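Local atomic coordinates of Non-reducing end alpha-L-arabinofuranosidase BoGH43B (Bacteroides ovatus, PDB entry 5JOZ), a protein that hydrolyses terminal non-reducing alpha-L-arabinofuranoside residues on xyloglucan branches, converting S units into X units. Residues E34-L39 and R327-S332; I204-S209 and D280-V285; G247-V252 and V275-D280; H331-L336 and S357-G362. All coordinates share one frame; numbering follows the deposited sequence.

Contact 1: E34-L39 and R327-S332; sequences EYFPGL and RNPAHS
This contact lies at the joint between the five-bladed beta-propeller of family GH43 and the concanavalin A-like domain that follows it. The short strand 35-36 pairs antiparallel with strand 325-326, and residues 327-329 carry the chain on past F36. The CB of F36 sits 3.1 Å from R327 O. CG is anti to the backbone N (chi1 -176°), which swings the ring toward P329. The side chains of F36 and P329 cross at about a right angle, with F36 CG 4.0 Å from P329 CD. On one flank of the ring, CD1 lies 4.1 Å from N328 ND2, an amide nitrogen that is hydrogen-bonded to N63 O. On the other flank, CD2 approaches P329 CD to 3.6 Å. Farther out, CE2 lies 4.1 Å from P329 CD. An alanine at F36 would remove the ring and would probably leave P329 CD and CG without their apolar partner across the contact. The charged ends find partners outside the contact: E34 forms a salt bridge with R392, and R327 hydrogen-bonds through NH1 to D356 O and forms a salt bridge with D395. Between the backbones, R327 N donates to E34 O at 2.8 Å, nearly along the C=O axis.

Contact 2: I204-S209 and D280-V285; sequences IQRSKS and DGWPKV
The touching parts of the two backbones run 141° apart and stay well separated, with the nearest CA atoms, those of I204 and P283, 8.3 Å from each other. Side chains therefore make the contact, R206 and W282 foremost. The CG of R206 takes the crowded position between the backbone N and the carbonyl carbon, and the chain runs extended from CG to NE. This lays CD over the six-membered ring of W282 as a CH-pi contact, 3.7 Å from the ring centroid. The guanidinium lies flat on the same indole, with the planes 16° apart. NE comes within 3.2 Å of W282 CZ2, near the rim of the ring. R206 CZ stands off-centre from the six-membered ring, so the cation-pi contact is displaced. R206 also grips one backbone oxygen end-on. NH1 donates to D280 O at 2.8 Å, in the carbonyl plane and on a lone pair. NH2 donates to the same D280 O at 3.2 Å, with a more bent bond. D280 O lies in the guanidinium plane, so the two bonds and the stack together fix the rotation of the group. G281 lies close to NH1, where a CB would clash. I204 CD1 meets P283 CG tip to tip at 3.8 Å, and I204 CG2 lies at the edge of the W282 ring. The contact links consecutive propeller blades: strand 201-207 belongs to one, and strand 283-284 is an outermost strand of the next. W282 also touches Y188 of strand 186-193, while P283 rests on V275 and W277 of strand 269-277.

Contact 3: G247-V252 and V275-D280; sequences GSWWAV and VTWDAD
W249 O is gripped by one direct bond across the contact, from V275 N at 3.0 Å. The bond is almost straight (172° at the hydrogen), although the donor stands above the carbonyl plane and not on a lone pair. The partner atoms of the same pair do not meet directly. A water bridges them, accepting from W249 N at 2.8 Å and donating to V275 O at 2.8 Å. The strands begin to part here, and the water takes the place of a second direct bond. These are the ends of two neighbouring antiparallel strands, 249-256 and 269-277, in a four-stranded propeller blade. Farther in, A251 is joined by backbone bonding to A273. On the face of the sheet that carries W249 and V275, the two tryptophans form a T-shaped (edge-to-face) pair. The edge of W277 points at the face of W249, with the planes at 68°. W277 NE1 leads, standing 3.2 Å from W249 CD1 and 3.3 Å from W249 CG, above the five-membered ring. An alanine at W249 would remove the indole face and would probably leave the W277 edge less firmly packed. V275 packs alongside: its CB lies 4.0 Å from W249 CB, and its CG2 reaches A251 CB at 3.5 Å. W250 turns away, onto V242, L272 and P274. W277 also meets Y188 of the preceding blade edge-to-face, and its side chain touches P283.

Contact 4: H331-L336 and S357-G362; sequences HSFWSL and SPSFIG
The main interaction is a CH-pi contact in the concanavalin A-like beta-sandwich. S359 CA stands over the face of the F333 ring, 3.6 Å from its centroid and only 16° off the ring normal. F333 CG occupies the crowded position between the backbone N and the carbonyl carbon (chi1 77°), which carries the ring across to S359. The backbone there folds into an inverse gamma turn centred on S359, with P358 O at 3.7 Å from F333 CZ. Polar atoms touch the same phenyl group without bonding to it. S359 OG lies 3.3 Å from F333 CB, and its hydrogen bond goes to K346 O. S357 OG is at the ring edge, 4.0 Å from F333 CE2, and is bonded to I326 O. Apolar packing completes the contact. I361 CG1 approaches the edge of the F333 ring loosely. The tip of the same isoleucine, CD1, reaches W334 CB at 3.9 Å, the two side chains crossing at about a right angle. W334 is steadied from within its own segment. The H331 ring stacks on it, with H331 CE1 over the centre of the indole, and H331 ND1 makes a weak bond to W334 O. W334 and I361 come from the two sheets of the sandwich, and F333 from the 3-10 turn just before strand 334-335. No hydrogen bond crosses between the segments. The chemistry implies an interface held by the F333 ring on S359, with looser apolar contacts from I361 to F333 and W334, and with the serine hydroxyls satisfied by backbone carbonyls of other parts of the chain.

The contacts form two pairs, far apart in space. Contacts 2 and 3 lie in the propeller, with centres 10 Å apart. They share D280 and one blade, in which strands 269-277 and 283-284 are neighbours. Contacts 1 and 4 lie on the other side of the chain's centre, with centres 9 Å apart. They share H331 and S332, and P329 packs on S357. Contact 1 closes a chain loop that includes contacts 2 and 3; contact 4 follows within the sandwich. Contacts 2 and 4 are 48 Å apart, centre to centre. Contact 2 joins two blades, contact 3 lies within one of them, and contacts 1 and 4 run from the domain joint into the sandwich.

Contact 1: E34-L39 and R327-S332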
# COMPACT_ATOMS: atom_id res chain seq x y z
N GLU A 34 7.39 -3.60 -3.26
CA GLU A 34 8.48 -3.07 -4.10
C GLU A 34 8.44 -1.55 -4.31
O GLU A 34 9.32 -1.02 -5.02
CB GLU A 34 8.52 -3.78 -5.48
CG GLU A 34 7.51 -3.27 -6.51
CD GLU A 34 6.17 -3.97 -6.47
OE1 GLU A 34 5.82 -4.58 -5.42
OE2 GLU A 34 5.46 -3.94 -7.51
N TYR A 35 7.45 -0.86 -3.75
CA TYR A 35 7.24 0.57 -4.05
C TYR A 35 7.98 1.51 -3.13
O TYR A 35 8.07 1.25 -1.92
CB TYR A 35 5.75 0.90 -4.07
CG TYR A 35 5.04 0.26 -5.23
CD1 TYR A 35 5.22 0.73 -6.54
CD2 TYR A 35 4.17 -0.81 -5.03
CE1 TYR A 35 4.56 0.14 -7.62
CE2 TYR A 35 3.50 -1.39 -6.10
CZ TYR A 35 3.70 -0.92 -7.39
OH TYR A 35 3.04 -1.53 -8.43
N PHE A 36 8.52 2.60 -3.70
CA PHE A 36 9.33 3.60 -2.98
C PHE A 36 8.72 4.98 -3.17
O PHE A 36 8.26 5.28 -4.26
CB PHE A 36 10.77 3.61 -3.52
CG PHE A 36 11.70 4.52 -2.77
CD1 PHE A 36 12.40 4.07 -1.66
CD2 PHE A 36 11.89 5.84 -3.18
CE1 PHE A 36 13.26 4.91 -0.97
CE2 PHE A 36 12.76 6.69 -2.50
CZ PHE A 36 13.45 6.22 -1.40
N PRO A 37 8.68 5.83 -2.15
CA PRO A 37 9.04 5.52 -0.77
C PRO A 37 8.13 4.47 -0.08
O PRO A 37 6.99 4.22 -0.51
CB PRO A 37 8.99 6.88 -0.09
CG PRO A 37 8.07 7.72 -0.92
CD PRO A 37 8.23 7.22 -2.32
N GLY A 38 8.68 3.83 0.94
CA GLY A 38 8.02 2.69 1.58
C GLY A 38 7.32 3.13 2.83
O GLY A 38 7.70 4.14 3.44
N LEU A 39 6.29 2.37 3.21
CA LEU A 39 5.54 2.56 4.46
C LEU A 39 5.02 3.98 4.66
O LEU A 39 5.53 4.72 5.49
CB LEU A 39 6.43 2.14 5.65
CG LEU A 39 7.14 0.80 5.48
CD1 LEU A 39 7.91 0.40 6.74
CD2 LEU A 39 6.14 -0.27 5.08
N ARG A 327 11.05 0.19 -6.84
CA ARG A 327 12.38 -0.05 -6.22
C ARG A 327 13.13 1.27 -6.00
O ARG A 327 12.47 2.28 -5.81
CB ARG A 327 13.17 -1.08 -7.03
CG ARG A 327 12.36 -2.34 -7.26
CD ARG A 327 13.20 -3.49 -7.79
NE ARG A 327 12.34 -4.62 -8.15
CZ ARG A 327 11.56 -4.67 -9.23
NH1 ARG A 327 11.57 -3.68 -10.13
NH2 ARG A 327 10.79 -5.73 -9.44
N ASN A 328 14.46 1.28 -6.00
CA ASN A 328 15.23 2.49 -5.68
C ASN A 328 15.50 3.40 -6.91
O ASN A 328 16.34 3.07 -7.75
CB ASN A 328 16.55 2.10 -5.02
CG ASN A 328 16.33 1.34 -3.72
OD1 ASN A 328 16.57 0.13 -3.64
ND2 ASN A 328 15.82 2.04 -2.72
N PRO A 329 14.79 4.54 -7.02
CA PRO A 329 14.93 5.36 -8.21
C PRO A 329 16.23 6.18 -8.25
O PRO A 329 16.57 6.84 -7.27
CB PRO A 329 13.71 6.29 -8.13
CG PRO A 329 13.50 6.46 -6.67
CD PRO A 329 13.78 5.10 -6.11
N ALA A 330 16.93 6.15 -9.37
CA ALA A 330 18.04 7.09 -9.59
C ALA A 330 17.43 8.45 -9.97
O ALA A 330 16.67 8.54 -10.94
CB ALA A 330 18.97 6.59 -10.68
N HIS A 331 17.76 9.50 -9.22
CA HIS A 331 17.20 10.82 -9.46
C HIS A 331 17.57 11.34 -10.86
O HIS A 331 16.92 12.25 -11.36
CB HIS A 331 17.63 11.84 -8.39
CG HIS A 331 16.66 12.97 -8.18
ND1 HIS A 331 15.97 13.58 -9.21
CD2 HIS A 331 16.28 13.62 -7.05
CE1 HIS A 331 15.20 14.54 -8.72
NE2 HIS A 331 15.37 14.58 -7.41
N SER A 332 18.60 10.76 -11.49
CA SER A 332 18.94 11.09 -12.87
C SER A 332 17.81 10.89 -13.91
O SER A 332 17.87 11.49 -14.98
CB SER A 332 20.21 10.34 -13.32
OG SER A 332 20.07 8.94 -13.18

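Contact 2: I204-S209 and D280-V285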
# COMPACT_ATOMS: atom_id res chain seq x y z
N ILE A 204 -8.16 -13.96 18.95
CA ILE A 204 -7.44 -13.46 20.13
C ILE A 204 -7.32 -14.51 21.23
O ILE A 204 -8.08 -15.47 21.29
CB ILE A 204 -8.07 -12.13 20.63
CG1 ILE A 204 -7.10 -11.36 21.54
CG2 ILE A 204 -9.42 -12.37 21.28
CD1 ILE A 204 -7.53 -9.93 21.81
N GLN A 205 -6.29 -14.34 22.06
CA GLN A 205 -6.06 -15.18 23.24
C GLN A 205 -5.37 -14.34 24.32
O GLN A 205 -4.82 -13.27 24.02
CB GLN A 205 -5.20 -16.39 22.87
CG GLN A 205 -3.89 -16.04 22.16
CD GLN A 205 -3.17 -17.27 21.64
OE1 GLN A 205 -2.87 -18.19 22.39
NE2 GLN A 205 -2.89 -17.29 20.34
N ARG A 206 -5.40 -14.81 25.56
CA ARG A 206 -4.86 -14.03 26.67
C ARG A 206 -4.22 -14.88 27.78
O ARG A 206 -4.46 -16.08 27.89
CB ARG A 206 -5.93 -13.11 27.25
CG ARG A 206 -6.80 -13.74 28.34
CD ARG A 206 -8.05 -12.91 28.60
NE ARG A 206 -8.96 -13.56 29.52
CZ ARG A 206 -10.15 -13.08 29.90
NH1 ARG A 206 -10.62 -11.92 29.43
NH2 ARG A 206 -10.89 -13.79 30.75
N SER A 207 -3.41 -14.21 28.60
CA SER A 207 -2.74 -14.84 29.73
C SER A 207 -2.57 -13.83 30.87
O SER A 207 -2.54 -12.63 30.64
CB SER A 207 -1.40 -15.37 29.26
OG SER A 207 -0.60 -15.80 30.35
N LYS A 208 -2.47 -14.34 32.09
CA LYS A 208 -2.08 -13.52 33.25
C LYS A 208 -0.62 -13.05 33.11
O LYS A 208 -0.26 -11.97 33.62
CB LYS A 208 -2.28 -14.29 34.57
N SER A 209 0.20 -13.84 32.41
CA SER A 209 1.62 -13.54 32.20
C SER A 209 1.96 -13.35 30.71
O SER A 209 1.40 -14.04 29.86
CB SER A 209 2.46 -14.67 32.80
OG SER A 209 3.76 -14.70 32.24
N ASP A 280 -16.72 -10.77 30.41
CA ASP A 280 -15.54 -11.55 30.81
C ASP A 280 -14.21 -10.96 30.30
O ASP A 280 -13.15 -11.54 30.54
CB ASP A 280 -15.69 -13.00 30.35
CG ASP A 280 -16.94 -13.69 30.94
OD1 ASP A 280 -17.29 -13.43 32.11
OD2 ASP A 280 -17.57 -14.50 30.22
N GLY A 281 -14.25 -9.82 29.61
CA GLY A 281 -13.03 -9.18 29.10
C GLY A 281 -12.55 -9.71 27.75
O GLY A 281 -11.36 -9.80 27.53
N TRP A 282 -13.49 -10.03 26.85
CA TRP A 282 -13.16 -10.51 25.51
C TRP A 282 -13.73 -9.57 24.44
O TRP A 282 -14.91 -9.20 24.50
CB TRP A 282 -13.70 -11.92 25.29
CG TRP A 282 -13.04 -12.98 26.13
CD1 TRP A 282 -13.59 -13.64 27.19
CD2 TRP A 282 -11.71 -13.49 25.99
NE1 TRP A 282 -12.69 -14.52 27.72
CE2 TRP A 282 -11.53 -14.46 27.00
CE3 TRP A 282 -10.64 -13.22 25.12
CZ2 TRP A 282 -10.33 -15.18 27.16
CZ3 TRP A 282 -9.45 -13.93 25.27
CH2 TRP A 282 -9.31 -14.91 26.28
N PRO A 283 -12.90 -9.17 23.46
CA PRO A 283 -13.34 -8.18 22.47
C PRO A 283 -14.02 -8.81 21.24
O PRO A 283 -13.68 -9.92 20.84
CB PRO A 283 -12.03 -7.53 22.06
CG PRO A 283 -11.06 -8.68 22.10
CD PRO A 283 -11.54 -9.63 23.16
N LYS A 284 -14.96 -8.08 20.65
CA LYS A 284 -15.54 -8.48 19.38
C LYS A 284 -16.12 -7.28 18.63
O LYS A 284 -16.64 -6.35 19.25
CB LYS A 284 -16.62 -9.55 19.58
CG LYS A 284 -17.03 -10.29 18.31
CD LYS A 284 -18.19 -11.25 18.56
CE LYS A 284 -18.45 -12.18 17.38
NZ LYS A 284 -17.51 -13.33 17.26
N VAL A 285 -16.03 -7.31 17.30
CA VAL A 285 -16.71 -6.31 16.47
C VAL A 285 -18.15 -6.76 16.29
O VAL A 285 -18.39 -7.79 15.68
CB VAL A 285 -16.01 -6.17 15.10
CG1 VAL A 285 -16.82 -5.30 14.15
CG2 VAL A 285 -14.60 -5.62 15.29

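Contact 3: G247-V252 and V275-D280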
# COMPACT_ATOMS: atom_id res chain seq x y z
N GLY A 247 -12.06 6.01 26.56
CA GLY A 247 -12.00 4.60 26.94
C GLY A 247 -12.48 3.58 25.91
O GLY A 247 -12.20 2.39 26.08
N SER A 248 -13.17 4.01 24.85
CA SER A 248 -13.69 3.11 23.83
C SER A 248 -12.60 2.63 22.87
O SER A 248 -11.53 3.24 22.74
CB SER A 248 -14.86 3.76 23.06
OG SER A 248 -14.41 4.85 22.25
N TRP A 249 -12.90 1.53 22.19
CA TRP A 249 -11.93 0.82 21.36
C TRP A 249 -12.39 0.73 19.89
O TRP A 249 -13.58 0.48 19.59
CB TRP A 249 -11.70 -0.58 21.92
CG TRP A 249 -10.93 -0.61 23.22
CD1 TRP A 249 -11.43 -0.37 24.48
CD2 TRP A 249 -9.54 -0.90 23.38
NE1 TRP A 249 -10.42 -0.51 25.41
CE2 TRP A 249 -9.26 -0.84 24.76
CE3 TRP A 249 -8.51 -1.21 22.49
CZ2 TRP A 249 -7.98 -1.05 25.27
CZ3 TRP A 249 -7.23 -1.42 23.00
CH2 TRP A 249 -6.98 -1.33 24.38
N TRP A 250 -11.42 0.95 19.00
CA TRP A 250 -11.56 0.80 17.57
C TRP A 250 -10.46 -0.10 17.04
O TRP A 250 -9.38 -0.22 17.65
CB TRP A 250 -11.54 2.18 16.89
CG TRP A 250 -12.79 2.94 17.21
CD1 TRP A 250 -13.04 3.67 18.33
CD2 TRP A 250 -13.97 2.98 16.42
NE1 TRP A 250 -14.32 4.20 18.28
CE2 TRP A 250 -14.91 3.79 17.11
CE3 TRP A 250 -14.33 2.44 15.19
CZ2 TRP A 250 -16.18 4.04 16.61
CZ3 TRP A 250 -15.59 2.71 14.69
CH2 TRP A 250 -16.50 3.50 15.40
N ALA A 251 -10.77 -0.78 15.94
CA ALA A 251 -9.83 -1.62 15.22
C ALA A 251 -9.67 -1.10 13.81
O ALA A 251 -10.65 -0.70 13.17
CB ALA A 251 -10.33 -3.05 15.19
N VAL A 252 -8.44 -1.07 13.32
CA VAL A 252 -8.22 -0.99 11.88
C VAL A 252 -7.81 -2.37 11.41
O VAL A 252 -7.26 -3.15 12.19
CB VAL A 252 -7.20 0.09 11.47
CG1 VAL A 252 -7.73 1.47 11.84
CG2 VAL A 252 -5.81 -0.17 12.08
N VAL A 275 -14.89 -1.91 18.38
CA VAL A 275 -14.63 -3.14 19.13
C VAL A 275 -15.32 -3.01 20.48
O VAL A 275 -15.15 -2.02 21.18
CB VAL A 275 -13.11 -3.32 19.34
CG1 VAL A 275 -12.80 -4.53 20.23
CG2 VAL A 275 -12.42 -3.46 17.99
N THR A 276 -16.08 -4.03 20.85
CA THR A 276 -16.81 -4.06 22.12
C THR A 276 -16.28 -5.19 22.99
O THR A 276 -16.09 -6.28 22.51
CB THR A 276 -18.28 -4.30 21.84
OG1 THR A 276 -18.70 -3.39 20.82
CG2 THR A 276 -19.12 -4.10 23.12
N TRP A 277 -16.03 -4.90 24.27
CA TRP A 277 -15.59 -5.91 25.23
C TRP A 277 -16.77 -6.46 25.99
O TRP A 277 -17.59 -5.70 26.50
CB TRP A 277 -14.60 -5.29 26.22
CG TRP A 277 -13.37 -4.83 25.53
CD1 TRP A 277 -13.18 -3.64 24.91
CD2 TRP A 277 -12.16 -5.57 25.36
NE1 TRP A 277 -11.92 -3.58 24.39
CE2 TRP A 277 -11.27 -4.75 24.64
CE3 TRP A 277 -11.73 -6.84 25.76
CZ2 TRP A 277 -9.98 -5.15 24.31
CZ3 TRP A 277 -10.45 -7.24 25.43
CH2 TRP A 277 -9.58 -6.40 24.71
N ASP A 278 -16.88 -7.79 26.06
CA ASP A 278 -17.96 -8.44 26.81
C ASP A 278 -17.60 -8.49 28.31
O ASP A 278 -16.50 -8.08 28.72
CB ASP A 278 -18.31 -9.82 26.24
CG ASP A 278 -17.29 -10.91 26.55
OD1 ASP A 278 -16.28 -10.67 27.25
OD2 ASP A 278 -17.50 -12.04 26.07
N ALA A 279 -18.53 -9.00 29.11
CA ALA A 279 -18.42 -9.01 30.57
C ALA A 279 -17.19 -9.75 31.12
O ALA A 279 -16.68 -9.37 32.17
CB ALA A 279 -19.70 -9.55 31.19
N ASP A 280 -16.72 -10.77 30.41
CA ASP A 280 -15.54 -11.55 30.81
C ASP A 280 -14.21 -10.96 30.30
O ASP A 280 -13.15 -11.54 30.54
CB ASP A 280 -15.69 -13.00 30.35
CG ASP A 280 -16.94 -13.69 30.94
OD1 ASP A 280 -17.29 -13.43 32.11
OD2 ASP A 280 -17.57 -14.50 30.22
O HOH W 1 -15.14 0.03 23.07

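Contact 4: H331-L336 and S357-G362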
# COMPACT_ATOMS: atom_id res chain seq x y z
N HIS A 331 17.76 9.50 -9.22
CA HIS A 331 17.20 10.82 -9.46
C HIS A 331 17.57 11.34 -10.86
O HIS A 331 16.92 12.25 -11.36
CB HIS A 331 17.63 11.84 -8.39
CG HIS A 331 16.66 12.97 -8.18
ND1 HIS A 331 15.97 13.58 -9.21
CD2 HIS A 331 16.28 13.62 -7.05
CE1 HIS A 331 15.20 14.54 -8.72
NE2 HIS A 331 15.37 14.58 -7.41
N SER A 332 18.60 10.76 -11.49
CA SER A 332 18.94 11.09 -12.87
C SER A 332 17.81 10.89 -13.91
O SER A 332 17.87 11.49 -14.98
CB SER A 332 20.21 10.34 -13.32
OG SER A 332 20.07 8.94 -13.18
N PHE A 333 16.80 10.05 -13.64
CA PHE A 333 15.72 9.88 -14.65
C PHE A 333 14.53 10.85 -14.53
O PHE A 333 13.70 10.87 -15.44
CB PHE A 333 15.27 8.41 -14.83
CG PHE A 333 14.38 7.85 -13.73
CD1 PHE A 333 13.07 8.29 -13.56
CD2 PHE A 333 14.84 6.80 -12.93
CE1 PHE A 333 12.26 7.75 -12.57
CE2 PHE A 333 14.02 6.25 -11.95
CZ PHE A 333 12.74 6.72 -11.77
N TRP A 334 14.45 11.64 -13.46
CA TRP A 334 13.35 12.60 -13.27
C TRP A 334 13.78 13.93 -12.66
O TRP A 334 14.64 13.99 -11.79
CB TRP A 334 12.22 12.00 -12.42
CG TRP A 334 12.56 11.79 -10.98
CD1 TRP A 334 13.28 10.75 -10.45
CD2 TRP A 334 12.20 12.62 -9.88
NE1 TRP A 334 13.40 10.89 -9.10
CE2 TRP A 334 12.75 12.03 -8.71
CE3 TRP A 334 11.48 13.81 -9.75
CZ2 TRP A 334 12.57 12.58 -7.44
CZ3 TRP A 334 11.32 14.36 -8.49
CH2 TRP A 334 11.87 13.75 -7.35
N SER A 335 13.14 14.99 -13.12
CA SER A 335 13.38 16.33 -12.61
C SER A 335 12.12 17.15 -12.65
O SER A 335 11.37 17.11 -13.64
CB SER A 335 14.45 17.05 -13.44
OG SER A 335 14.74 18.33 -12.88
N LEU A 336 11.91 17.91 -11.58
CA LEU A 336 10.99 19.04 -11.53
C LEU A 336 11.72 20.40 -11.67
O LEU A 336 11.08 21.45 -11.66
CB LEU A 336 10.20 19.01 -10.22
CG LEU A 336 9.22 17.84 -10.05
CD1 LEU A 336 8.91 17.61 -8.57
CD2 LEU A 336 7.94 18.08 -10.84
N SER A 357 14.96 -0.22 -11.19
CA SER A 357 14.02 0.89 -11.17
C SER A 357 13.83 1.53 -12.55
O SER A 357 14.65 2.37 -12.96
CB SER A 357 14.47 1.93 -10.15
OG SER A 357 13.45 2.89 -9.94
N PRO A 358 12.75 1.15 -13.26
CA PRO A 358 12.41 1.83 -14.50
C PRO A 358 11.91 3.26 -14.26
O PRO A 358 11.44 3.57 -13.17
CB PRO A 358 11.29 0.96 -15.09
CG PRO A 358 10.70 0.23 -13.94
CD PRO A 358 11.70 0.20 -12.84
N SER A 359 12.02 4.11 -15.27
CA SER A 359 11.52 5.48 -15.19
C SER A 359 9.96 5.51 -15.16
O SER A 359 9.29 5.77 -16.16
CB SER A 359 12.08 6.33 -16.33
OG SER A 359 13.49 6.17 -16.43
N PHE A 360 9.43 5.21 -13.98
CA PHE A 360 8.00 5.10 -13.73
C PHE A 360 7.72 5.90 -12.48
O PHE A 360 8.47 5.81 -11.50
CB PHE A 360 7.61 3.63 -13.51
CG PHE A 360 6.19 3.43 -13.04
CD1 PHE A 360 5.87 3.51 -11.68
CD2 PHE A 360 5.18 3.13 -13.94
CE1 PHE A 360 4.57 3.32 -11.25
CE2 PHE A 360 3.88 2.94 -13.52
CZ PHE A 360 3.58 3.04 -12.17
N ILE A 361 6.66 6.70 -12.52
CA ILE A 361 6.18 7.45 -11.36
C ILE A 361 4.66 7.36 -11.37
O ILE A 361 4.00 7.82 -12.31
CB ILE A 361 6.63 8.93 -11.39
CG1 ILE A 361 8.16 9.01 -11.57
CG2 ILE A 361 6.20 9.65 -10.10
CD1 ILE A 361 8.78 10.39 -11.43
N GLY A 362 4.11 6.74 -10.34
CA GLY A 362 2.68 6.47 -10.32
C GLY A 362 2.03 6.62 -8.98
O GLY A 362 2.68 6.95 -7.98